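PDB 4H40: putative cell adhesion protein from Bacteroides fragilis, which is probably a fimbrial subunit of a distinct type of pilus, with an inferred part in cell adhesion. Local coordinates for the interface of chains A and B. Residues are numbered along the deposited sequence; one frame, centred on the assembly and turned at random. Chains: chain A/B, putative cell adhesion protein.

The interface of chains A and B. Residues chain A 306-307, 309-311; chain B 31-32, 320-322.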
loop_
_atom_site.group_PDB
_atom_site.type_symbol
_atom_site.label_atom_id
_atom_site.label_comp_id
_atom_site.label_asym_id
_atom_site.label_seq_id
_atom_site.Cartn_x
_atom_site.Cartn_y
_atom_site.Cartn_z
ATOM N N SER A 306 15.920 11.440 -6.376
ATOM C CA SER A 306 16.713 10.260 -6.760
ATOM C C SER A 306 17.911 10.655 -7.625
ATOM O O SER A 306 19.032 10.200 -7.375
ATOM C CB SER A 306 15.852 9.228 -7.479
ATOM O OG SER A 306 15.154 8.422 -6.539
ATOM N N ASN A 307 17.670 11.492 -8.648
ATOM C CA ASN A 307 18.709 12.045 -9.514
ATOM C C ASN A 307 18.422 13.540 -9.620
ATOM O O ASN A 307 19.045 14.347 -8.928
ATOM C CB ASN A 307 18.752 11.353 -10.889
ATOM C CG ASN A 307 18.583 9.862 -10.876
ATOM O OD1 ASN A 307 19.560 9.107 -10.904
ATOM N ND2 ASN A 307 17.338 9.397 -10.902
ATOM N N VAL A 309 14.917 13.851 -10.506
ATOM C CA VAL A 309 13.534 13.414 -10.355
ATOM C C VAL A 309 13.130 13.386 -8.864
ATOM O O VAL A 309 13.873 12.895 -8.009
ATOM C CB VAL A 309 13.336 12.032 -11.056
ATOM C CG1 VAL A 309 14.258 10.958 -10.482
ATOM C CG2 VAL A 309 11.876 11.582 -11.046
ATOM N N THR A 310 11.947 13.937 -8.573
ATOM C CA THR A 310 11.387 13.962 -7.218
ATOM C C THR A 310 10.393 12.804 -7.088
ATOM O O THR A 310 9.550 12.633 -7.973
ATOM C CB THR A 310 10.732 15.330 -6.893
ATOM O OG1 THR A 310 9.407 15.378 -7.439
ATOM C CG2 THR A 310 11.531 16.510 -7.414
ATOM N N VAL A 311 10.496 12.010 -6.006
ATOM C CA VAL A 311 9.568 10.899 -5.738
ATOM C C VAL A 311 8.992 10.972 -4.335
ATOM O O VAL A 311 9.574 11.582 -3.442
ATOM C CB VAL A 311 10.144 9.484 -5.986
ATOM C CG1 VAL A 311 10.180 9.173 -7.468
ATOM C CG2 VAL A 311 11.509 9.271 -5.321
ATOM N N ALA B 31 13.150 5.844 -8.304
ATOM C CA ALA B 31 13.014 6.747 -9.457
ATOM C C ALA B 31 14.132 6.604 -10.514
ATOM O O ALA B 31 15.325 6.765 -10.220
ATOM C CB ALA B 31 12.926 8.175 -8.993
ATOM N N GLN B 32 13.697 6.269 -11.746
ATOM C CA GLN B 32 14.502 5.985 -12.935
ATOM C C GLN B 32 15.327 7.178 -13.443
ATOM O O GLN B 32 14.953 8.337 -13.235
ATOM C CB GLN B 32 13.581 5.515 -14.074
ATOM C CG GLN B 32 13.114 4.063 -13.969
ATOM C CD GLN B 32 12.373 3.585 -15.204
ATOM O OE1 GLN B 32 12.299 4.269 -16.239
ATOM N NE2 GLN B 32 11.822 2.376 -15.129
ATOM N N THR B 320 6.015 6.688 -5.925
ATOM C CA THR B 320 5.286 7.327 -7.029
ATOM C C THR B 320 5.965 8.606 -7.425
ATOM O O THR B 320 6.348 9.397 -6.562
ATOM C CB THR B 320 3.792 7.606 -6.785
ATOM O OG1 THR B 320 3.585 8.460 -5.652
ATOM C CG2 THR B 320 2.920 6.356 -6.815
ATOM N N GLU B 321 6.060 8.831 -8.747
ATOM C CA GLU B 321 6.704 9.988 -9.371
ATOM C C GLU B 321 5.790 11.186 -9.422
ATOM O O GLU B 321 4.583 11.050 -9.232
ATOM C CB GLU B 321 7.192 9.635 -10.788
ATOM C CG GLU B 321 8.423 8.735 -10.792
ATOM C CD GLU B 321 9.169 8.563 -12.103
ATOM O OE1 GLU B 321 9.035 9.430 -13.002
ATOM O OE2 GLU B 321 9.922 7.568 -12.214
ATOM N N ASN B 322 6.373 12.365 -9.644
ATOM C CA ASN B 322 5.621 13.598 -9.758
ATOM C C ASN B 322 4.776 13.511 -11.018
ATOM O O ASN B 322 5.234 13.020 -12.057
ATOM C CB ASN B 322 6.570 14.795 -9.787
ATOM C CG ASN B 322 5.929 16.137 -10.006
ATOM O OD1 ASN B 322 4.772 16.377 -9.668
ATOM N ND2 ASN B 322 6.699 17.071 -10.525
#
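The side-chain carboxylate of B:Glu321 offers one face to A:Val309, whose methyl CG2 sits almost squarely over the carboxylate carbon CD at 4.2 Å. The flat amide of A:Asn307 behaves differently: its nitrogen end reaches towards chain B. A:Asn307 ND2 gives a weak, bent hydrogen bond to the backbone carbonyl O of B:Ala31 at 3.4 Å, with 137° at the hydrogen. That oxygen lies a little to one side of the amide's plane, while the carbonyl O of B:Gln32 stands further off the opposite face.

Between the two flat groups, the methyl of B:Ala31 pushes tip-first into a small, mostly apolar notch on chain A. A:Val311 CG1 meets B:Ala31 CB from one side at 3.3 Å, A:Val309 CG1 touches it from another, and A:Ser306 packs against it through CB and its hydroxyl OG. B:Ala31 hides more surface than any other residue of this patch, 69 Å², although its side chain is a lone methyl. A:Val309 works with both branches: at chi1 59°, CG1 sits between the backbone N and the carbonyl carbon and faces the alanine, while CG2, anti to the N, covers the glutamate. A:Val311 is also shared, since CG1 lies 3.8 Å from the aliphatic CG of B:Glu321; the chain of this glutamate runs on extended past CG and crosses both valines at a slant.

Beneath the side chains, A:Val311 and B:Glu321 form an antiparallel bridge between the 310-321 strands of the two copies. Next to it, A:Thr310 and B:Asn322 point the same way, with the hydroxyl OG1 of A:Thr310 3.7 Å from B:Asn322 CB.

The contact joins the last strands of the two copies and sets the loop holding B:Ala31 against the loop of A:Ser306 to A:Val309; two-fold symmetry repeats it with the chains exchanged. This pairing may or may not be the one used in the pilus.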